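Local coordinates for protein carbon monoxide dehydrogenase (Thermococcus sp. AM4, PDB 6T7J) that probably catalyses the reversible oxidation of carbon monoxide to carbon dioxide at a metal-sulfur cluster, here in a nickel-free form, at residues A[244-256]-A[407-421]. Residues are numbered along the deposited sequence; the frame is centred on the assembly and turned at random.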
loop_
_atom_site.group_PDB
_atom_site.type_symbol
_atom_site.label_atom_id
_atom_site.label_comp_id
_atom_site.label_asym_id
_atom_site.label_seq_id
_atom_site.Cartn_x
_atom_site.Cartn_y
_atom_site.Cartn_z
ATOM N N THR A 244 5.857 -9.193 30.862
ATOM C CA THR A 244 6.154 -10.351 30.026
ATOM C C THR A 244 5.290 -11.528 30.468
ATOM O O THR A 244 5.253 -11.848 31.663
ATOM C CB THR A 244 7.635 -10.717 30.115
ATOM O OG1 THR A 244 8.431 -9.600 29.698
ATOM C CG2 THR A 244 7.943 -11.911 29.225
ATOM N N PRO A 245 4.576 -12.181 29.552
ATOM C CA PRO A 245 3.683 -13.274 29.955
ATOM C C PRO A 245 4.429 -14.405 30.652
ATOM O O PRO A 245 5.536 -14.785 30.263
ATOM C CB PRO A 245 3.072 -13.737 28.628
ATOM C CG PRO A 245 3.144 -12.532 27.747
ATOM C CD PRO A 245 4.419 -11.832 28.130
ATOM N N LYS A 246 3.808 -14.930 31.698
ATOM C CA LYS A 246 4.273 -16.083 32.447
ATOM C C LYS A 246 3.143 -17.097 32.502
ATOM O O LYS A 246 1.969 -16.732 32.368
ATOM C CB LYS A 246 4.710 -15.689 33.866
ATOM C CG LYS A 246 6.005 -14.888 33.911
ATOM C CD LYS A 246 7.151 -15.641 33.248
ATOM C CE LYS A 246 8.096 -14.693 32.522
ATOM N NZ LYS A 246 8.774 -13.749 33.454
ATOM N N PRO A 247 3.460 -18.383 32.677
ATOM C CA PRO A 247 2.416 -19.414 32.601
ATOM C C PRO A 247 1.290 -19.176 33.597
ATOM O O PRO A 247 1.516 -18.827 34.757
ATOM C CB PRO A 247 3.176 -20.708 32.912
ATOM C CG PRO A 247 4.572 -20.423 32.481
ATOM C CD PRO A 247 4.803 -18.975 32.810
ATOM N N LEU A 248 0.063 -19.359 33.118
ATOM C CA LEU A 248 -1.135 -19.235 33.934
ATOM C C LEU A 248 -2.213 -20.118 33.320
ATOM O O LEU A 248 -2.018 -20.722 32.262
ATOM C CB LEU A 248 -1.592 -17.775 34.039
ATOM C CG LEU A 248 -1.807 -17.006 32.732
ATOM C CD1 LEU A 248 -3.231 -17.179 32.212
ATOM C CD2 LEU A 248 -1.489 -15.535 32.930
ATOM N N LYS A 249 -3.362 -20.180 33.984
ATOM C CA LYS A 249 -4.488 -20.977 33.522
ATOM C C LYS A 249 -5.727 -20.102 33.390
ATOM O O LYS A 249 -5.916 -19.144 34.146
ATOM C CB LYS A 249 -4.774 -22.142 34.476
ATOM C CG LYS A 249 -3.580 -23.056 34.698
ATOM C CD LYS A 249 -4.013 -24.418 35.202
ATOM C CE LYS A 249 -4.786 -24.306 36.508
ATOM N NZ LYS A 249 -5.493 -25.578 36.839
ATOM N N ALA A 250 -6.570 -20.440 32.421
ATOM C CA ALA A 250 -7.809 -19.705 32.192
ATOM C C ALA A 250 -8.766 -20.600 31.411
ATOM O O ALA A 250 -8.488 -21.780 31.173
ATOM C CB ALA A 250 -7.537 -18.382 31.471
ATOM N N GLU A 251 -9.901 -20.032 31.013
ATOM C CA GLU A 251 -10.964 -20.763 30.346
ATOM C C GLU A 251 -11.104 -20.307 28.899
ATOM O O GLU A 251 -10.725 -19.192 28.530
ATOM C CB GLU A 251 -12.294 -20.583 31.083
ATOM C CG GLU A 251 -12.234 -20.955 32.552
ATOM C CD GLU A 251 -12.790 -22.340 32.821
ATOM O OE1 GLU A 251 -12.398 -23.290 32.108
ATOM O OE2 GLU A 251 -13.622 -22.477 33.744
ATOM N N ALA A 252 -11.668 -21.193 28.083
ATOM C CA ALA A 252 -11.783 -20.992 26.649
ATOM C C ALA A 252 -13.135 -21.499 26.171
ATOM O O ALA A 252 -13.783 -22.323 26.827
ATOM C CB ALA A 252 -10.655 -21.702 25.884
ATOM N N ASN A 253 -13.525 -20.990 24.996
ATOM C CA ASN A 253 -14.787 -21.233 24.297
ATOM C C ASN A 253 -15.919 -20.400 24.885
ATOM O O ASN A 253 -15.756 -19.760 25.929
ATOM C CB ASN A 253 -15.165 -22.717 24.289
ATOM C CG ASN A 253 -15.978 -23.098 23.069
ATOM O OD1 ASN A 253 -16.528 -22.234 22.385
ATOM N ND2 ASN A 253 -16.058 -24.394 22.786
ATOM N N LEU A 254 -17.069 -20.400 24.209
ATOM C CA LEU A 254 -18.157 -19.480 24.514
ATOM C C LEU A 254 -18.866 -19.787 25.826
ATOM O O LEU A 254 -19.756 -19.021 26.214
ATOM C CB LEU A 254 -19.163 -19.476 23.362
ATOM C CG LEU A 254 -18.686 -18.699 22.134
ATOM C CD1 LEU A 254 -19.633 -18.888 20.967
ATOM C CD2 LEU A 254 -18.528 -17.223 22.466
ATOM N N GLY A 255 -18.507 -20.869 26.517
ATOM C CA GLY A 255 -19.065 -21.125 27.834
ATOM C C GLY A 255 -18.606 -20.160 28.906
ATOM O O GLY A 255 -19.101 -20.233 30.036
ATOM N N VAL A 256 -17.672 -19.262 28.580
ATOM C CA VAL A 256 -17.188 -18.279 29.546
ATOM C C VAL A 256 -18.116 -17.085 29.685
ATOM O O VAL A 256 -17.920 -16.263 30.588
ATOM C CB VAL A 256 -15.775 -17.805 29.156
ATOM C CG1 VAL A 256 -14.822 -18.984 29.126
ATOM C CG2 VAL A 256 -15.801 -17.108 27.805
ATOM N N PRO A 407 -23.674 -21.711 24.793
ATOM C CA PRO A 407 -23.251 -23.115 24.829
ATOM C C PRO A 407 -22.445 -23.407 26.091
ATOM O O PRO A 407 -21.526 -22.666 26.446
ATOM C CB PRO A 407 -22.405 -23.267 23.560
ATOM C CG PRO A 407 -22.829 -22.134 22.676
ATOM C CD PRO A 407 -23.170 -21.008 23.601
ATOM N N LYS A 408 -22.814 -24.503 26.768
ATOM C CA LYS A 408 -22.140 -24.924 27.998
ATOM C C LYS A 408 -20.643 -25.094 27.801
ATOM O O LYS A 408 -19.865 -24.920 28.747
ATOM C CB LYS A 408 -22.743 -26.244 28.495
ATOM C CG LYS A 408 -22.802 -26.425 30.019
ATOM C CD LYS A 408 -21.420 -26.596 30.649
ATOM C CE LYS A 408 -21.480 -26.803 32.152
ATOM N NZ LYS A 408 -20.127 -27.088 32.711
ATOM N N HIS A 409 -20.225 -25.420 26.586
ATOM C CA HIS A 409 -18.883 -25.928 26.349
ATOM C C HIS A 409 -17.819 -24.920 26.760
ATOM O O HIS A 409 -17.790 -23.785 26.275
ATOM C CB HIS A 409 -18.752 -26.309 24.882
ATOM C CG HIS A 409 -19.811 -27.265 24.431
ATOM N ND1 HIS A 409 -19.759 -28.611 24.711
ATOM C CD2 HIS A 409 -20.960 -27.066 23.744
ATOM C CE1 HIS A 409 -20.824 -29.205 24.203
ATOM N NE2 HIS A 409 -21.568 -28.290 23.611
ATOM N N LYS A 410 -16.956 -25.354 27.673
ATOM C CA LYS A 410 -15.906 -24.545 28.262
ATOM C C LYS A 410 -14.697 -25.449 28.453
ATOM O O LYS A 410 -14.843 -26.642 28.725
ATOM C CB LYS A 410 -16.377 -23.940 29.595
ATOM C CG LYS A 410 -15.340 -23.157 30.373
ATOM C CD LYS A 410 -16.000 -22.340 31.481
ATOM C CE LYS A 410 -16.991 -23.178 32.285
ATOM N NZ LYS A 410 -17.028 -22.781 33.722
ATOM N N MET A 411 -13.502 -24.892 28.284
ATOM C CA MET A 411 -12.307 -25.721 28.356
ATOM C C MET A 411 -11.216 -25.000 29.127
ATOM O O MET A 411 -11.090 -23.781 29.033
ATOM C CB MET A 411 -11.807 -26.085 26.952
ATOM C CG MET A 411 -10.584 -26.984 26.938
ATOM S SD MET A 411 -10.781 -28.474 27.928
ATOM C CE MET A 411 -11.794 -29.484 26.848
ATOM N N GLU A 412 -10.426 -25.747 29.889
ATOM C CA GLU A 412 -9.298 -25.155 30.592
ATOM C C GLU A 412 -8.084 -25.106 29.676
ATOM O O GLU A 412 -7.870 -26.004 28.856
ATOM C CB GLU A 412 -8.964 -25.937 31.862
ATOM C CG GLU A 412 -7.840 -25.312 32.665
ATOM C CD GLU A 412 -7.760 -25.858 34.067
ATOM O OE1 GLU A 412 -6.640 -25.942 34.608
ATOM O OE2 GLU A 412 -8.818 -26.207 34.627
ATOM N N ALA A 413 -7.293 -24.045 29.815
ATOM C CA ALA A 413 -6.117 -23.857 28.982
ATOM C C ALA A 413 -5.015 -23.203 29.796
ATOM O O ALA A 413 -5.263 -22.241 30.531
ATOM C CB ALA A 413 -6.446 -23.003 27.755
ATOM N N ILE A 414 -3.803 -23.730 29.663
ATOM C CA ILE A 414 -2.609 -23.133 30.243
ATOM C C ILE A 414 -1.947 -22.289 29.163
ATOM O O ILE A 414 -1.490 -22.819 28.142
ATOM C CB ILE A 414 -1.648 -24.204 30.782
ATOM C CG1 ILE A 414 -2.333 -25.037 31.867
ATOM C CG2 ILE A 414 -0.374 -23.562 31.313
ATOM C CD1 ILE A 414 -1.473 -26.152 32.411
ATOM N N ALA A 415 -1.904 -20.983 29.380
ATOM C CA ALA A 415 -1.337 -20.040 28.425
ATOM C C ALA A 415 -0.193 -19.266 29.076
ATOM O O ALA A 415 0.179 -19.509 30.227
ATOM C CB ALA A 415 -2.414 -19.086 27.899
ATOM N N GLY A 416 0.367 -18.328 28.317
ATOM C CA GLY A 416 1.405 -17.463 28.835
ATOM C C GLY A 416 2.819 -17.957 28.644
ATOM O O GLY A 416 3.672 -17.698 29.501
ATOM N N PHE A 417 3.106 -18.649 27.543
ATOM C CA PHE A 417 4.431 -19.225 27.316
ATOM C C PHE A 417 5.212 -18.326 26.362
ATOM O O PHE A 417 5.368 -18.609 25.174
ATOM C CB PHE A 417 4.315 -20.651 26.783
ATOM C CG PHE A 417 3.816 -21.634 27.801
ATOM C CD1 PHE A 417 4.626 -22.038 28.851
ATOM C CD2 PHE A 417 2.533 -22.150 27.714
ATOM C CE1 PHE A 417 4.167 -22.940 29.793
ATOM C CE2 PHE A 417 2.068 -23.051 28.652
ATOM C CZ PHE A 417 2.887 -23.446 29.693
ATOM N N SER A 418 5.707 -17.218 26.905
ATOM C CA SER A 418 6.681 -16.417 26.185
ATOM C C SER A 418 8.035 -17.127 26.186
ATOM O O SER A 418 8.236 -18.136 26.867
ATOM C CB SER A 418 6.799 -15.027 26.810
ATOM O OG SER A 418 7.227 -15.111 28.158
ATOM N N VAL A 419 8.974 -16.589 25.405
ATOM C CA VAL A 419 10.314 -17.170 25.358
ATOM C C VAL A 419 10.959 -17.125 26.738
ATOM O O VAL A 419 11.626 -18.077 27.164
ATOM C CB VAL A 419 11.175 -16.451 24.304
ATOM C CG1 VAL A 419 12.562 -17.069 24.245
ATOM C CG2 VAL A 419 10.502 -16.512 22.941
ATOM N N GLU A 420 10.759 -16.022 27.462
ATOM C CA GLU A 420 11.280 -15.922 28.820
ATOM C C GLU A 420 10.657 -16.978 29.725
ATOM O O GLU A 420 11.361 -17.627 30.508
ATOM C CB GLU A 420 11.028 -14.520 29.374
ATOM C CG GLU A 420 11.892 -13.437 28.745
ATOM C CD GLU A 420 11.296 -12.884 27.464
ATOM O OE1 GLU A 420 12.001 -12.131 26.756
ATOM O OE2 GLU A 420 10.125 -13.199 27.165
ATOM N N ALA A 421 9.339 -17.167 29.626
ATOM C CA ALA A 421 8.671 -18.174 30.443
ATOM C C ALA A 421 9.162 -19.575 30.102
ATOM O O ALA A 421 9.346 -20.412 30.995
ATOM C CB ALA A 421 7.157 -18.079 30.261
#
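A250 and A413 form the central hydrogen-bonded pair of strands 248-252 and 411-415: A250 N reaches A413 O over 2.9 Å (N-H…O 155°), and A413 N returns a bond to A250 O. L248 with A415 and A252 with M411 repeat this two-bond pattern. The closely packed face bears L248, A250, A252, A413, A415 and M411, its tip turned away; helix 304-314 covers it, with L311 touching A250 and A415. S418 OG, at the N-cap, donates to P245 O (2.7 Å) and accepts from A421 N (3.3 Å), so two bonds hold the hydroxyl. A CB on G416 would clash with K246 O.

The opposite face, carrying K249, E251, E412 and I414, is looser and more open to solvent. E412, CG anti to its N (chi1 -177°), extends its carboxylate into a salt bridge: K249 NZ meets E412 OE1 (2.5 Å) on the syn side, 24° out of its plane; K249 CG lies alongside I414 CG1 (3.7 Å). Replacing E412 with alanine would probably leave the K249 ammonium without this mate. E251 and K410 pair only weakly (OE2 to NZ 3.4 Å). This two-stranded antiparallel ribbon joins the chain segments ahead of the two six-stranded parallel sheets.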